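PDB 7D9E: gamma-glutamyltransferase 1 Threonine peptidase. MEROPS family T03 from Pseudomonas nitroreducens, which transfers gamma-glutamyl groups to amino acids, as in theanine synthesis, and hydrolyses gamma-glutamyl compounds such as glutathione. Local coordinates for the interface of chains A and B. Residues are numbered along the deposited sequence; one frame, centred on the assembly and turned at random. Chains: chain A, Gamma-glutamyltransferase 1 Threonine peptidase. MEROPS family T03; chain B, Gamma-glutamyltransferase 1 Threonine peptidase. MEROPS family T03.

Contact 1: the interface of chains A and B. Residues chain A 352-353; chain B 131-132.
The aliphatic stem of B:Lys131 lies against A:Thr352, and this is the apolar centre of a small interface patch between the two chains. CG of the lysine comes 3.6 Å from OG1 of A:Thr352, and the threonine CB lies just beyond. The two side chains meet at a slant. The lysine is fully stretched: CG is anti to the backbone N (chi1 172°) and every later torsion is near 180°. This reach carries its ammonium group past A:Thr352 to A:Glu353. There NZ of B:Lys131 forms a salt bridge with the carboxylate oxygen OE1 of A:Glu353, 2.8 Å long. The nitrogen meets OE1 nearly in line with the C-O bond. The glutamate chain is bent at chi2 (65°), which folds its carboxylate back toward the lysine. Both chain A residues belong to the short 3-10 helix 352-354, whereas B:Lys131 and B:Asp132 are in a loop.

The rim is bridged by water. The hydroxyl OG1 of A:Thr352 is 2.7 Å from water 1, which also contacts the backbone N and OD1 of B:Asp132. Water 2 joins the same hydroxyl and the backbone N of A:Thr352 to the other carboxylate oxygen. The threonine and aspartate are thus linked through solvent, with their side chains passing in opposite directions. The last step of the bridge is short: water 2 sits 2.7 Å from OD2 of B:Asp132.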
# COMPACT_ATOMS: atom_id res chain seq x y z
N THR A 352 -18.75 -14.23 16.14
CA THR A 352 -18.17 -14.15 14.80
C THR A 352 -19.05 -14.85 13.78
O THR A 352 -19.22 -14.35 12.66
CB THR A 352 -16.77 -14.78 14.83
OG1 THR A 352 -15.92 -13.99 15.67
CG2 THR A 352 -16.17 -14.84 13.44
N GLU A 353 -19.64 -15.99 14.16
CA GLU A 353 -20.47 -16.75 13.25
C GLU A 353 -21.69 -15.95 12.81
O GLU A 353 -22.24 -16.18 11.73
CB GLU A 353 -20.92 -18.07 13.90
CG GLU A 353 -19.85 -18.92 14.63
CD GLU A 353 -19.22 -18.27 15.87
OE1 GLU A 353 -18.10 -18.66 16.24
OE2 GLU A 353 -19.86 -17.37 16.46
N LYS B 131 -10.59 -15.78 14.01
CA LYS B 131 -11.64 -15.43 14.95
C LYS B 131 -11.08 -14.74 16.20
O LYS B 131 -10.18 -15.27 16.86
CB LYS B 131 -12.41 -16.68 15.35
CG LYS B 131 -13.40 -16.47 16.48
CD LYS B 131 -14.23 -17.73 16.73
CE LYS B 131 -15.22 -17.49 17.84
NZ LYS B 131 -16.04 -18.71 18.08
N ASP B 132 -11.62 -13.56 16.50
CA ASP B 132 -11.38 -12.87 17.77
C ASP B 132 -9.90 -12.69 18.07
O ASP B 132 -9.48 -12.66 19.23
CB ASP B 132 -12.10 -13.56 18.92
CG ASP B 132 -13.60 -13.44 18.82
OD1 ASP B 132 -14.06 -12.55 18.07
OD2 ASP B 132 -14.32 -14.22 19.48
O HOH W 1 -13.76 -12.47 14.99
O HOH W 2 -16.73 -14.07 18.25

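Contact 2: the interface of chains A and B. Residues chain A 69, 174, 184, 188, 191; chain B 24, 36.
The first torsions of A:Phe184 and B:Phe24 aim the two rings at each other. In A:Phe184, CG is anti to the backbone N (chi1 -179°), which sends the ring out from helix 184-188 toward chain B. In B:Phe24, CG is anti to the carbonyl carbon (chi1 -62°), and the ring turns one face to that incoming edge. The result is an edge-to-face pair, with the planes 67° apart and the ring centroids 5.2 Å from each other. CZ of A:Phe184 stands above the B:Phe24 face, displaced toward its rim. CE1 of A:Phe184 comes 3.5 Å from CD1 of B:Phe24.

This is an apolar patch of the interface between the two chains. B:Leu36 completes it from the chain B side. Its CD2 lies in the plane of the A:Phe184 ring, at the edge, 3.9 Å from CD1 of that ring. Its other methyl, CD1, faces A:Phe188 and packs 3.7 Å from CZ. A:Phe188 also braces its neighbour, since its CB sits over one face of the A:Phe184 ring. A:Pro69 runs alongside B:Phe24. On the same side of that ring as A:Phe184, the methyl CB of A:Ala174 rests 3.9 Å from CD2 of B:Phe24.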
# COMPACT_ATOMS: atom_id res chain seq x y z
N PRO A 69 14.51 -1.81 -2.45
CA PRO A 69 14.01 -2.84 -3.39
C PRO A 69 13.07 -3.88 -2.77
O PRO A 69 12.42 -4.64 -3.52
CB PRO A 69 15.30 -3.52 -3.88
CG PRO A 69 16.30 -3.26 -2.81
CD PRO A 69 15.97 -1.86 -2.32
N ALA A 174 13.00 -13.07 3.26
CA ALA A 174 12.71 -13.44 1.88
C ALA A 174 13.53 -14.65 1.47
O ALA A 174 13.03 -15.56 0.81
CB ALA A 174 13.00 -12.26 0.95
N PHE A 184 17.18 -14.96 -6.82
CA PHE A 184 17.29 -13.81 -5.92
C PHE A 184 18.71 -13.63 -5.40
O PHE A 184 19.24 -12.52 -5.38
CB PHE A 184 16.34 -14.01 -4.75
CG PHE A 184 16.34 -12.88 -3.76
CD1 PHE A 184 15.83 -11.64 -4.10
CD2 PHE A 184 16.84 -13.06 -2.48
CE1 PHE A 184 15.81 -10.60 -3.18
CE2 PHE A 184 16.82 -12.02 -1.56
CZ PHE A 184 16.31 -10.79 -1.91
N PHE A 188 20.91 -10.14 -5.14
CA PHE A 188 20.79 -9.46 -3.85
C PHE A 188 21.63 -10.13 -2.77
O PHE A 188 21.58 -9.73 -1.60
CB PHE A 188 19.31 -9.33 -3.48
CG PHE A 188 18.60 -8.38 -4.38
CD1 PHE A 188 18.06 -8.81 -5.58
CD2 PHE A 188 18.51 -7.03 -4.07
CE1 PHE A 188 17.43 -7.93 -6.44
CE2 PHE A 188 17.90 -6.15 -4.92
CZ PHE A 188 17.36 -6.59 -6.12
N MET A 191 23.81 -7.72 -0.70
CA MET A 191 23.18 -6.80 0.22
C MET A 191 23.57 -7.17 1.64
O MET A 191 23.22 -8.24 2.14
CB MET A 191 21.67 -6.93 0.09
CG MET A 191 21.06 -6.09 -0.97
SD MET A 191 19.32 -6.17 -0.68
CE MET A 191 18.93 -4.42 -0.41
N PHE B 24 10.50 -8.12 -1.34
CA PHE B 24 11.29 -8.63 -2.45
C PHE B 24 10.46 -9.45 -3.42
O PHE B 24 11.01 -10.12 -4.31
CB PHE B 24 12.53 -9.37 -1.95
CG PHE B 24 13.50 -8.49 -1.18
CD1 PHE B 24 14.40 -7.66 -1.85
CD2 PHE B 24 13.50 -8.49 0.21
CE1 PHE B 24 15.29 -6.86 -1.13
CE2 PHE B 24 14.39 -7.70 0.92
CZ PHE B 24 15.29 -6.91 0.25
N LEU B 36 13.31 -6.83 -9.59
CA LEU B 36 12.49 -7.91 -9.07
C LEU B 36 11.08 -7.86 -9.63
O LEU B 36 10.51 -6.78 -9.82
CB LEU B 36 12.37 -7.79 -7.55
CG LEU B 36 13.65 -8.21 -6.84
CD1 LEU B 36 13.79 -7.52 -5.49
CD2 LEU B 36 13.71 -9.74 -6.72

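Contact 3: the interface of chains A and B. Residues chain A 79-81, 90; chain B 15-17, 76.
Backbone bonds join A:Phe79 to B:Thr17 and A:Thr81 to B:Ser15, making an antiparallel beta pairing across the two chains. Each pair is linked in both directions. N of A:Phe79 gives a bond of 2.9 Å to O of B:Thr17, and N of B:Thr17 returns one of 3.1 Å to O of A:Phe79. N of A:Thr81 reaches O of B:Ser15 at 2.9 Å, and N of B:Ser15 reaches O of A:Thr81 at the same length.

A side-chain bond adds to these. The hydroxyl OG1 of A:Thr81 donates to the carbonyl O of B:Pro76 over 2.8 Å. It approaches from above the carbonyl plane, 54° out of it. OG1 is anti to the carbonyl carbon of its own residue (chi1 -59°), which points it at the proline. A valine here would probably leave the B:Pro76 carbonyl without this donor and the proline loop less firmly tied to the strand.

Van der Waals contacts fill in around the bonds. CG of B:Pro76 packs 3.8 Å from CB of A:Phe79. On the other face of the sheet, the amide oxygen OD1 of B:Asn16 touches A:Met80, 3.4 Å from CB. The methionine bends at chi3 (-69°), which brings its methyl CE back to the same oxygen.

Strand 77-84 of chain A and strand 13-19 of chain B pair in one shared sheet of the N-terminal nucleophile (Ntn) hydrolase fold, with B:Thr1 as nucleophile and the B:Pro76 loop over one face.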
# COMPACT_ATOMS: atom_id res chain seq x y z
N PHE A 79 -0.74 2.64 -6.39
CA PHE A 79 -1.82 3.61 -6.49
C PHE A 79 -1.25 4.97 -6.10
O PHE A 79 -0.47 5.09 -5.16
CB PHE A 79 -2.93 3.33 -5.49
CG PHE A 79 -3.64 2.02 -5.67
CD1 PHE A 79 -4.10 1.61 -6.90
CD2 PHE A 79 -3.90 1.22 -4.58
CE1 PHE A 79 -4.76 0.40 -7.05
CE2 PHE A 79 -4.58 0.01 -4.71
CZ PHE A 79 -5.01 -0.39 -5.97
N MET A 80 -1.74 6.02 -6.76
CA MET A 80 -1.36 7.40 -6.43
C MET A 80 -2.61 8.22 -6.25
O MET A 80 -3.47 8.26 -7.14
CB MET A 80 -0.42 7.96 -7.49
CG MET A 80 0.32 9.25 -7.13
SD MET A 80 1.04 10.06 -8.56
CE MET A 80 2.31 8.91 -9.00
N THR A 81 -2.74 8.86 -5.10
CA THR A 81 -3.79 9.85 -4.87
C THR A 81 -3.15 11.22 -4.95
O THR A 81 -2.08 11.44 -4.40
CB THR A 81 -4.44 9.62 -3.50
OG1 THR A 81 -4.97 8.28 -3.48
CG2 THR A 81 -5.56 10.61 -3.25
N PHE A 90 -7.01 10.24 -8.87
CA PHE A 90 -6.54 8.94 -8.46
C PHE A 90 -6.04 8.17 -9.67
O PHE A 90 -6.75 8.06 -10.68
CB PHE A 90 -7.63 8.12 -7.76
CG PHE A 90 -7.13 6.80 -7.25
CD1 PHE A 90 -6.46 6.71 -6.05
CD2 PHE A 90 -7.33 5.65 -7.98
CE1 PHE A 90 -6.00 5.50 -5.58
CE2 PHE A 90 -6.86 4.43 -7.51
CZ PHE A 90 -6.19 4.35 -6.34
N SER B 15 0.21 11.38 -2.66
CA SER B 15 0.30 10.29 -1.71
C SER B 15 0.41 9.02 -2.54
O SER B 15 -0.51 8.69 -3.28
CB SER B 15 -0.97 10.28 -0.86
OG SER B 15 -0.78 9.53 0.32
N ASN B 16 1.55 8.32 -2.43
CA ASN B 16 1.83 7.21 -3.34
C ASN B 16 2.19 5.96 -2.55
O ASN B 16 3.18 5.95 -1.82
CB ASN B 16 2.99 7.57 -4.26
CG ASN B 16 3.17 6.57 -5.34
OD1 ASN B 16 2.47 6.60 -6.33
ND2 ASN B 16 4.09 5.62 -5.12
N THR B 17 1.40 4.89 -2.75
CA THR B 17 1.67 3.60 -2.14
C THR B 17 1.95 2.63 -3.28
O THR B 17 1.14 2.53 -4.21
CB THR B 17 0.46 3.08 -1.32
OG1 THR B 17 -0.01 4.08 -0.41
CG2 THR B 17 0.87 1.88 -0.51
N PRO B 76 -3.52 5.10 -0.21
CA PRO B 76 -2.89 6.43 -0.18
C PRO B 76 -3.98 7.49 -0.06
O PRO B 76 -4.97 7.46 -0.78
CB PRO B 76 -2.17 6.52 -1.52
CG PRO B 76 -2.87 5.49 -2.41
CD PRO B 76 -3.29 4.40 -1.49

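Contact 4: the interface of chains A and B. Residues chain A 30, 47, 53; chain B 6-9.
Strand 2-7 of chain B and the loop that follows it meet three elements of chain A: the start of strand 30-34, the end of helix 37-48 and the start of helix 53-67. B:Asp8 supplies a polar link. Its carboxylate oxygen OD2 accepts a hydrogen bond from the backbone N of A:Ala53, 2.9 Å away. The bond is somewhat bent, 145° at the hydrogen. The N-H comes to the anti side of OD2 and lies 20° out of the carboxylate plane. CG of B:Asp8 sits between its own backbone N and carbonyl carbon (chi1 71°), a crowded position that turns the acid toward the helix. A:Ala53 is the first residue of its helix, so the carboxylate appears to cap the helix start, and the helix dipole would probably stabilise its negative charge.

An alanine in place of B:Asp8 would probably leave the A:Ala53 N-H without this acceptor and the start of helix 53-67 without this tie to chain B.

Apolar contacts lie beside the bond. CD2 of A:Leu47 packs 3.8 Å from CB of B:Asp8, the two side chains crossing at about a right angle. CG2 of B:Ile6 also lies 4.0 Å from CB of A:Ala53. A:Gly30 lies close to the backbone of B:Val7 and B:Asp8.

The site is at the far end of strand 2-7, which directly follows the nucleophile B:Thr1, and its centre is about 21 Å from that residue. Here the strand end is held against two chain A helices.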
# COMPACT_ATOMS: atom_id res chain seq x y z
N GLY A 30 7.76 23.37 0.61
CA GLY A 30 7.23 22.05 0.35
C GLY A 30 7.68 21.09 1.45
O GLY A 30 8.33 21.48 2.41
N LEU A 47 11.95 19.53 -5.32
CA LEU A 47 11.15 20.67 -4.89
C LEU A 47 11.99 21.94 -4.82
O LEU A 47 11.54 23.02 -5.21
CB LEU A 47 10.56 20.40 -3.51
CG LEU A 47 9.54 19.27 -3.39
CD1 LEU A 47 9.18 19.07 -1.92
CD2 LEU A 47 8.33 19.55 -4.22
N ALA A 53 4.93 18.65 -7.01
CA ALA A 53 4.84 17.44 -6.21
C ALA A 53 4.89 16.20 -7.08
O ALA A 53 5.40 15.16 -6.65
CB ALA A 53 3.56 17.43 -5.37
N ILE B 6 4.16 13.73 -0.41
CA ILE B 6 4.83 14.96 -0.84
C ILE B 6 3.80 16.07 -0.95
O ILE B 6 2.68 15.87 -1.42
CB ILE B 6 5.55 14.79 -2.19
CG1 ILE B 6 6.67 13.74 -2.06
CG2 ILE B 6 6.14 16.08 -2.67
CD1 ILE B 6 7.18 13.21 -3.39
N VAL B 7 4.19 17.26 -0.51
CA VAL B 7 3.42 18.49 -0.72
C VAL B 7 4.39 19.53 -1.26
O VAL B 7 5.50 19.67 -0.74
CB VAL B 7 2.77 18.99 0.59
CG1 VAL B 7 2.02 20.31 0.35
CG2 VAL B 7 1.82 17.94 1.13
N ASP B 8 3.99 20.26 -2.30
CA ASP B 8 4.82 21.33 -2.83
C ASP B 8 4.31 22.68 -2.32
O ASP B 8 3.26 22.77 -1.70
CB ASP B 8 4.95 21.25 -4.36
CG ASP B 8 3.68 21.62 -5.11
OD1 ASP B 8 2.83 22.37 -4.59
OD2 ASP B 8 3.53 21.13 -6.24
N LYS B 9 5.11 23.73 -2.56
CA LYS B 9 4.81 25.04 -2.00
C LYS B 9 3.57 25.67 -2.61
O LYS B 9 3.10 26.69 -2.10
CB LYS B 9 6.01 25.98 -2.16
CG LYS B 9 6.45 26.24 -3.60
CD LYS B 9 7.68 27.15 -3.63

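The four contacts are spread widely over one interface between the two subunits. Contacts 3 and 4 are the nearest pair, with C-alpha centres about 15 Å apart. Contact 2 is about 24 Å from contact 3 and 31 Å from contact 4. Contact 1 is remote, 32 Å from contact 3 and 44 Å from contact 4. No residue is shared, but the short turn containing B:Asp8 and B:Lys9 connects strand 2-7 of contact 4 to strand 13-19 of contact 3. The precursor in this family cuts itself into two subunits that stay together; the shared sheet, helix-start bond, aromatic packing and salt bridge beside water bridges fit that.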